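Local structure of beta-galactosidase (Trichoderma reesei, 3OG2) at residues E178-G183 with I213-F218; Y235-Y240 with F274-F279. The protein probably hydrolyses terminal non-reducing beta-D-galactose residues in beta-D-galactosides, as a TIM-barrel glycoside hydrolase of family 35. One frame throughout, in Å; residues are numbered along the deposited sequence.

Interaction 1 of 2, residues E178-G183 with I213-F218; sequences ENEYSG and INNDAF
In the galactose-binding site of the TIM barrel, Asn179 and Glu180, in the loop after strand 172-177, are held by Asn215 of the loop that leads to strand 236-239. The amide of Asn215 works with both ends. Its ND2 gives a hydrogen bond to Asn179 OD1 at 3.0 Å, approaching from above the carbonyl plane, 59° out of it, while its OD1 receives the backbone Glu180 N at 2.9 Å. Asn215 CG lies between its own backbone N and carbonyl carbon (chi1 69°), on the way to the amide that meets segment 178-183. Asn179 OD1 is also gripped by Tyr76 and Gln176, so several donors converge on this buried oxygen and fix the amide's position.

Glu180 crosses Asn215 at about a right angle, its CG lying 3.6 Å from Asn215 ND2. Further out, its carboxylate carbon CD rests 3.7 Å from Ala217 CB, and OE1 is taken by Trp791. A second polar cluster forms around Ser182. The hydroxyl OG accepts Ala217 N at 2.7 Å in a nearly straight bond (173°) and donates to Asp216 OD1, also at 2.7 Å, using the anti lone pair of that oxygen. One water donates to both Asp216 OD1 and Ser182 O, while Asp216 OD2 is engaged by Tyr235 and Thr222.

Two loops thus clasp each other through side-chain amide, hydroxyl and carboxylate groups and two backbone N-H groups. An Asn-Glu pair following the fourth barrel strand is characteristic of clan GH-A glycosidases, to which family 35 belongs.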
ATOM      1  N   GLU A 178      15.422 -10.907  -2.097  1.00  8.24           N
ATOM      2  CA  GLU A 178      14.984 -11.404  -0.761  1.00  8.91           C
ATOM      3  C   GLU A 178      14.165 -10.320  -0.054  1.00  8.88           C
ATOM      4  O   GLU A 178      13.725  -9.330  -0.693  1.00  8.85           O
ATOM      5  CB  GLU A 178      16.167 -11.939   0.091  1.00  9.12           C
ATOM      6  CG  GLU A 178      16.105 -13.450   0.345  1.00  9.09           C
ATOM      7  CD  GLU A 178      15.108 -13.859   1.402  1.00  8.80           C
ATOM      8  OE1 GLU A 178      14.618 -12.964   2.157  1.00 10.07           O
ATOM      9  OE2 GLU A 178      14.789 -15.074   1.567  1.00  9.35           O
ATOM     10  N   ASN A 179      13.909 -10.469   1.233  1.00  7.95           N
ATOM     11  CA  ASN A 179      13.105  -9.462   1.954  1.00  7.23           C
ATOM     12  C   ASN A 179      13.332  -9.643   3.444  1.00  6.77           C
ATOM     13  O   ASN A 179      12.955 -10.708   3.961  1.00  7.95           O
ATOM     14  CB  ASN A 179      11.616  -9.620   1.617  1.00  8.17           C
ATOM     15  CG  ASN A 179      10.832  -8.516   2.323  1.00  7.94           C
ATOM     16  OD1 ASN A 179      10.878  -7.389   1.759  1.00  8.47           O
ATOM     17  ND2 ASN A 179      10.215  -8.683   3.471  1.00  9.09           N
ATOM     18  N   GLU A 180      13.886  -8.648   4.112  1.00  6.92           N
ATOM     19  CA  GLU A 180      14.080  -8.715   5.564  1.00  7.80           C
ATOM     20  C   GLU A 180      14.717 -10.050   5.981  1.00  7.39           C
ATOM     21  O   GLU A 180      14.259 -10.755   6.891  1.00  9.95           O
ATOM     22  CB  GLU A 180      12.788  -8.465   6.370  1.00  9.15           C
ATOM     23  CG  GLU A 180      12.333  -7.019   6.203  1.00 10.73           C
ATOM     24  CD  GLU A 180      11.318  -6.535   7.177  1.00 13.41           C
ATOM     25  OE1 GLU A 180      10.632  -7.355   7.822  1.00 18.86           O
ATOM     26  OE2 GLU A 180      11.096  -5.285   7.343  1.00 15.92           O
ATOM     27  N   TYR A 181      15.824 -10.346   5.303  1.00  8.17           N
ATOM     28  CA  TYR A 181      16.608 -11.551   5.656  1.00  8.82           C
ATOM     29  C   TYR A 181      17.441 -11.199   6.864  1.00  8.37           C
ATOM     30  O   TYR A 181      18.569 -10.695   6.709  1.00 10.00           O
ATOM     31  CB  TYR A 181      17.429 -11.990   4.414  1.00  9.06           C
ATOM     32  CG  TYR A 181      18.206 -13.266   4.735  1.00  8.33           C
ATOM     33  CD1 TYR A 181      17.545 -14.501   4.831  1.00  9.16           C
ATOM     34  CD2 TYR A 181      19.585 -13.246   4.938  1.00  8.88           C
ATOM     35  CE1 TYR A 181      18.265 -15.653   5.126  1.00  8.96           C
ATOM     36  CE2 TYR A 181      20.287 -14.385   5.226  1.00  9.34           C
ATOM     37  CZ  TYR A 181      19.620 -15.577   5.313  1.00  9.03           C
ATOM     38  OH  TYR A 181      20.342 -16.725   5.620  1.00 10.56           O
ATOM     39  N   SER A 182      16.856 -11.365   8.065  1.00  9.66           N
ATOM     40  CA  SER A 182      17.377 -10.627   9.214  1.00 10.60           C
ATOM     41  C   SER A 182      17.566 -11.452  10.477  1.00 12.13           C
ATOM     42  O   SER A 182      18.245 -10.973  11.403  1.00 12.32           O
ATOM     43  CB  SER A 182      16.394  -9.493   9.551  1.00 11.80           C
ATOM     44  OG  SER A 182      16.360  -8.626   8.398  1.00 11.47           O
ATOM     45  N   GLY A 183      17.124 -12.675  10.479  1.00 12.51           N
ATOM     46  CA  GLY A 183      17.428 -13.604  11.548  1.00 13.63           C
ATOM     47  C   GLY A 183      16.828 -14.958  11.224  1.00 16.82           C
ATOM     48  O   GLY A 183      16.176 -15.181  10.198  1.00 16.95           O
ATOM     49  N   ILE A 213      20.013  -3.483  -3.457  1.00  6.99           N
ATOM     50  CA  ILE A 213      19.799  -2.896  -2.126  1.00  6.89           C
ATOM     51  C   ILE A 213      18.999  -3.879  -1.326  1.00  7.19           C
ATOM     52  O   ILE A 213      18.081  -4.543  -1.843  1.00 10.21           O
ATOM     53  CB  ILE A 213      19.073  -1.564  -2.283  1.00  8.17           C
ATOM     54  CG1 ILE A 213      19.003  -0.782  -0.950  1.00  8.19           C
ATOM     55  CG2 ILE A 213      17.676  -1.690  -2.893  1.00 10.41           C
ATOM     56  CD1 ILE A 213      18.654   0.710  -1.130  1.00 10.36           C
ATOM     57  N   ASN A 214      19.351  -4.033  -0.045  1.00  7.69           N
ATOM     58  CA  ASN A 214      18.557  -4.938   0.784  1.00  7.69           C
ATOM     59  C   ASN A 214      17.738  -4.143   1.807  1.00  6.94           C
ATOM     60  O   ASN A 214      17.739  -2.933   1.834  1.00  8.30           O
ATOM     61  CB  ASN A 214      19.439  -6.014   1.481  1.00  8.48           C
ATOM     62  CG  ASN A 214      20.385  -5.436   2.505  1.00  9.11           C
ATOM     63  OD1 ASN A 214      20.690  -4.237   2.581  1.00  8.45           O
ATOM     64  ND2 ASN A 214      20.966  -6.352   3.231  1.00 15.34           N
ATOM     65  N   ASN A 215      16.983  -4.909   2.624  1.00  7.05           N
ATOM     66  CA  ASN A 215      16.097  -4.294   3.581  1.00  7.15           C
ATOM     67  C   ASN A 215      16.079  -5.071   4.867  1.00  7.19           C
ATOM     68  O   ASN A 215      15.112  -5.721   5.241  1.00  8.83           O
ATOM     69  CB  ASN A 215      14.669  -4.115   3.006  1.00  7.41           C
ATOM     70  CG  ASN A 215      13.887  -5.376   2.790  1.00  6.86           C
ATOM     71  OD1 ASN A 215      14.460  -6.405   2.390  1.00  7.54           O
ATOM     72  ND2 ASN A 215      12.589  -5.325   3.037  1.00  7.44           N
ATOM     73  N   ASP A 216      17.170  -4.999   5.587  1.00  7.49           N
ATOM     74  CA  ASP A 216      17.270  -5.619   6.897  1.00  7.90           C
ATOM     75  C   ASP A 216      16.129  -5.133   7.784  1.00  7.65           C
ATOM     76  O   ASP A 216      15.799  -3.939   7.772  1.00  8.97           O
ATOM     77  CB  ASP A 216      18.636  -5.298   7.464  1.00  8.37           C
ATOM     78  CG  ASP A 216      19.296  -6.318   8.392  1.00  8.73           C
ATOM     79  OD1 ASP A 216      18.643  -7.323   8.756  1.00 11.46           O
ATOM     80  OD2 ASP A 216      20.464  -6.052   8.783  1.00  9.47           O
ATOM     81  N   ALA A 217      15.492  -6.031   8.553  1.00  8.38           N
ATOM     82  CA  ALA A 217      14.353  -5.619   9.365  1.00 10.23           C
ATOM     83  C   ALA A 217      14.687  -4.579  10.408  1.00  9.97           C
ATOM     84  O   ALA A 217      13.828  -3.786  10.870  1.00 12.41           O
ATOM     85  CB  ALA A 217      13.698  -6.821  10.010  1.00 10.43           C
ATOM     86  N   PHE A 218      15.946  -4.609  10.842  1.00 10.13           N
ATOM     87  CA  PHE A 218      16.484  -3.683  11.825  1.00 10.19           C
ATOM     88  C   PHE A 218      17.935  -3.503  11.423  1.00  9.89           C
ATOM     89  O   PHE A 218      18.440  -4.213  10.529  1.00 10.15           O
ATOM     90  CB  PHE A 218      16.302  -4.240  13.254  1.00 11.33           C
ATOM     91  CG  PHE A 218      17.141  -5.487  13.483  1.00 14.59           C
ATOM     92  CD1 PHE A 218      16.697  -6.738  13.100  1.00 18.37           C
ATOM     93  CD2 PHE A 218      18.388  -5.403  14.079  1.00 19.84           C
ATOM     94  CE1 PHE A 218      17.483  -7.886  13.298  1.00 19.50           C
ATOM     95  CE2 PHE A 218      19.181  -6.537  14.290  1.00 21.61           C
ATOM     96  CZ  PHE A 218      18.718  -7.777  13.891  1.00 22.95           C
TER
HETATM   97  O   HOH W   1      19.487  -8.587   5.031  1.00 23.33           O
HETATM   98  O   HOH W   2      20.018  -8.877  10.565  1.00 11.82           O

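Interaction 2 of 2, residues Y235-Y240 with F274-F279; sequences YGHDGY and FSLVEF
Glu278, His237 and Asp238 have the largest areas buried in the contact between strands 236-239 and 275-280, the parallel pair of a beta-alpha-beta unit in the TIM barrel whose crossover includes helix 261-268. Both backbone polar atoms of His237 bond to the neighbouring strand: its N reaches Ser275 O at 3.2 Å, and its O receives Val277 N at 3.0 Å. Beyond the corner that the chain turns at Val277 and Glu278, Gly239 N reaches Glu278 O at 2.9 Å.

The His237 ring lies beside Leu276, pointing the same way, with CE1 3.4 Å from Leu276 CD2. Its NE2 comes to the edge of the Phe274 ring, 3.6 Å from CE1, and ND1 donates in the ring plane to Asp238 O, which holds the imidazole's rotation.

On the other face Asp238 and Glu278 bring their carboxylates together, the planes 27° apart and Asp238 OD2 3.3 Å from Glu278 OE1. Arg114 forms a salt bridge with Glu278 OE2. Glu278 OE1 takes a hydrogen bond from Tyr240 OH, which meets it at 2.6 Å on the anti side, 25° out of the carboxylate plane.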
ATOM      1  N   TYR A 235      23.447  -1.074   1.612  1.00  7.46           N
ATOM      2  CA  TYR A 235      22.782  -1.645   2.767  1.00  7.73           C
ATOM      3  C   TYR A 235      21.531  -0.827   3.099  1.00  8.04           C
ATOM      4  O   TYR A 235      21.653   0.400   3.308  1.00  8.31           O
ATOM      5  CB  TYR A 235      23.747  -1.624   3.980  1.00  9.02           C
ATOM      6  CG  TYR A 235      23.070  -2.145   5.220  1.00  7.93           C
ATOM      7  CD1 TYR A 235      22.814  -3.513   5.403  1.00  8.49           C
ATOM      8  CD2 TYR A 235      22.665  -1.233   6.234  1.00  8.65           C
ATOM      9  CE1 TYR A 235      22.178  -4.015   6.541  1.00  8.98           C
ATOM     10  CE2 TYR A 235      22.038  -1.763   7.365  1.00  9.04           C
ATOM     11  CZ  TYR A 235      21.804  -3.117   7.512  1.00  8.17           C
ATOM     12  OH  TYR A 235      21.192  -3.577   8.669  1.00  9.79           O
ATOM     13  N   GLY A 236      20.393  -1.468   3.163  1.00  7.73           N
ATOM     14  CA  GLY A 236      19.137  -0.805   3.541  1.00  7.74           C
ATOM     15  C   GLY A 236      18.571  -1.502   4.800  1.00  7.11           C
ATOM     16  O   GLY A 236      18.838  -2.675   5.024  1.00  7.75           O
ATOM     17  N   HIS A 237      17.781  -0.718   5.548  1.00  7.28           N
ATOM     18  CA  HIS A 237      17.026  -1.363   6.610  1.00  7.44           C
ATOM     19  C   HIS A 237      15.670  -0.676   6.748  1.00  7.04           C
ATOM     20  O   HIS A 237      15.386   0.322   6.085  1.00  7.82           O
ATOM     21  CB  HIS A 237      17.789  -1.418   7.945  1.00  8.12           C
ATOM     22  CG  HIS A 237      17.911  -0.131   8.698  1.00  8.35           C
ATOM     23  ND1 HIS A 237      16.890   0.408   9.456  1.00  8.47           N
ATOM     24  CD2 HIS A 237      18.966   0.721   8.774  1.00  8.69           C
ATOM     25  CE1 HIS A 237      17.361   1.561   9.988  1.00  8.77           C
ATOM     26  NE2 HIS A 237      18.602   1.788   9.597  1.00  9.03           N
ATOM     27  N   ASP A 238      14.852  -1.286   7.596  1.00  8.06           N
ATOM     28  CA  ASP A 238      13.444  -0.857   7.712  1.00  8.42           C
ATOM     29  C   ASP A 238      13.153  -0.298   9.092  1.00  7.39           C
ATOM     30  O   ASP A 238      14.007  -0.388   9.997  1.00  9.79           O
ATOM     31  CB  ASP A 238      12.548  -2.062   7.446  1.00  8.62           C
ATOM     32  CG  ASP A 238      12.689  -2.537   6.006  1.00  9.93           C
ATOM     33  OD1 ASP A 238      13.301  -1.862   5.151  1.00 10.04           O
ATOM     34  OD2 ASP A 238      12.150  -3.643   5.666  1.00 10.67           O
ATOM     35  N   GLY A 239      11.990   0.299   9.257  1.00  7.84           N
ATOM     36  CA  GLY A 239      11.604   0.728  10.603  1.00 10.29           C
ATOM     37  C   GLY A 239      10.121   0.998  10.686  1.00  7.33           C
ATOM     38  O   GLY A 239       9.597   1.710   9.825  1.00  8.36           O
ATOM     39  N   TYR A 240       9.476   0.457  11.728  1.00  8.25           N
ATOM     40  CA  TYR A 240       8.073   0.705  12.004  1.00  7.91           C
ATOM     41  C   TYR A 240       7.960   1.074  13.493  1.00  8.50           C
ATOM     42  O   TYR A 240       7.425   0.324  14.311  1.00 11.24           O
ATOM     43  CB  TYR A 240       7.222  -0.522  11.686  1.00  9.53           C
ATOM     44  CG  TYR A 240       7.187  -0.808  10.213  1.00  8.82           C
ATOM     45  CD1 TYR A 240       8.203  -1.586   9.637  1.00  9.04           C
ATOM     46  CD2 TYR A 240       6.156  -0.351   9.402  1.00  9.45           C
ATOM     47  CE1 TYR A 240       8.205  -1.873   8.271  1.00  9.61           C
ATOM     48  CE2 TYR A 240       6.130  -0.641   8.039  1.00  9.11           C
ATOM     49  CZ  TYR A 240       7.156  -1.409   7.490  1.00  8.85           C
ATOM     50  OH  TYR A 240       7.091  -1.681   6.119  1.00 10.57           O
ATOM     51  N   PHE A 274      22.623   6.379   3.460  1.00  8.11           N
ATOM     52  CA  PHE A 274      21.674   5.929   4.495  1.00  7.58           C
ATOM     53  C   PHE A 274      20.292   5.728   3.870  1.00  7.11           C
ATOM     54  O   PHE A 274      19.693   6.648   3.329  1.00  8.03           O
ATOM     55  CB  PHE A 274      21.653   6.906   5.656  1.00  9.03           C
ATOM     56  CG  PHE A 274      20.630   6.517   6.733  1.00  8.84           C
ATOM     57  CD1 PHE A 274      20.396   5.207   7.105  1.00  8.94           C
ATOM     58  CD2 PHE A 274      19.905   7.568   7.327  1.00  9.58           C
ATOM     59  CE1 PHE A 274      19.377   4.911   8.042  1.00  9.23           C
ATOM     60  CE2 PHE A 274      18.921   7.261   8.254  1.00 10.89           C
ATOM     61  CZ  PHE A 274      18.666   5.941   8.615  1.00 10.37           C
ATOM     62  N   SER A 275      19.839   4.464   3.937  1.00  7.33           N
ATOM     63  CA  SER A 275      18.649   4.021   3.215  1.00  7.07           C
ATOM     64  C   SER A 275      17.638   3.317   4.103  1.00  6.70           C
ATOM     65  O   SER A 275      17.967   2.325   4.741  1.00  7.90           O
ATOM     66  CB  SER A 275      19.089   3.024   2.140  1.00  7.61           C
ATOM     67  OG  SER A 275      20.022   3.621   1.225  1.00  8.75           O
ATOM     68  N   LEU A 276      16.429   3.867   4.132  1.00  6.73           N
ATOM     69  CA  LEU A 276      15.304   3.272   4.825  1.00  6.07           C
ATOM     70  C   LEU A 276      14.405   2.721   3.707  1.00  6.44           C
ATOM     71  O   LEU A 276      13.638   3.449   3.081  1.00  7.60           O
ATOM     72  CB  LEU A 276      14.541   4.276   5.697  1.00  8.48           C
ATOM     73  CG  LEU A 276      15.361   4.752   6.900  1.00  9.45           C
ATOM     74  CD1 LEU A 276      14.628   5.901   7.602  1.00  9.63           C
ATOM     75  CD2 LEU A 276      15.625   3.593   7.866  1.00 10.31           C
ATOM     76  N   VAL A 277      14.563   1.439   3.442  1.00  6.36           N
ATOM     77  CA  VAL A 277      13.883   0.829   2.295  1.00  7.02           C
ATOM     78  C   VAL A 277      12.416   0.603   2.602  1.00  7.15           C
ATOM     79  O   VAL A 277      11.567   0.549   1.725  1.00  8.32           O
ATOM     80  CB  VAL A 277      14.620  -0.482   1.914  1.00  7.31           C
ATOM     81  CG1 VAL A 277      13.861  -1.274   0.846  1.00 10.01           C
ATOM     82  CG2 VAL A 277      15.979  -0.043   1.402  1.00  9.97           C
ATOM     83  N   GLU A 278      12.026   0.482   3.888  1.00  7.83           N
ATOM     84  CA  GLU A 278      10.621   0.545   4.296  1.00  7.13           C
ATOM     85  C   GLU A 278      10.565   1.362   5.575  1.00  6.64           C
ATOM     86  O   GLU A 278      11.184   0.956   6.582  1.00  9.16           O
ATOM     87  CB  GLU A 278       9.960  -0.782   4.638  1.00  8.27           C
ATOM     88  CG  GLU A 278      10.027  -1.776   3.462  1.00  8.97           C
ATOM     89  CD  GLU A 278       9.569  -3.130   3.947  1.00  9.81           C
ATOM     90  OE1 GLU A 278       8.896  -3.268   5.005  1.00 10.75           O
ATOM     91  OE2 GLU A 278       9.860  -4.131   3.254  1.00 10.96           O
ATOM     92  N   PHE A 279       9.852   2.467   5.541  1.00  6.41           N
ATOM     93  CA  PHE A 279       9.597   3.213   6.767  1.00  6.56           C
ATOM     94  C   PHE A 279       8.088   3.370   6.907  1.00  6.37           C
ATOM     95  O   PHE A 279       7.383   3.655   5.933  1.00  7.56           O
ATOM     96  CB  PHE A 279      10.317   4.567   6.768  1.00  7.05           C
ATOM     97  CG  PHE A 279      10.201   5.161   8.181  1.00  7.18           C
ATOM     98  CD1 PHE A 279      11.050   4.718   9.215  1.00  8.69           C
ATOM     99  CD2 PHE A 279       9.228   6.109   8.463  1.00  7.57           C
ATOM    100  CE1 PHE A 279      10.888   5.240  10.495  1.00  8.58           C
ATOM    101  CE2 PHE A 279       9.095   6.618   9.742  1.00  7.50           C
ATOM    102  CZ  PHE A 279       9.897   6.178  10.761  1.00  8.36           C
TER
HETATM  103  O   HOH W   3      20.715   2.051   5.388  1.00  8.83           O

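In the fold
The two interactions illustrate how a barrel builds a sugar site from separate strand ends: their centres lie about 9 Å apart, and they meet at the polar groups. Interaction 1 contributes Asn179 and Glu180, interaction 2 Glu278, all three galactose-binding residues, although no galactose is bound here. Asn215 bridges the two, its ND2 lying 3.0 Å from Glu278 OE2 and 3.2 Å from Asp238 OD2, each a weak bond. The carboxylates of Glu180 and Asp238 come closer still, OE2 to OD2 at 2.6 Å. Elsewhere, Asp216 OD2 and Tyr235 OH, 2.6 Å apart, join 213-218 to 235-240. A glycerol, probably from the crystallisation liquor, is hydrogen-bonded to Asn179 ND2 and Glu278 OE2 and may mark the sugar pocket.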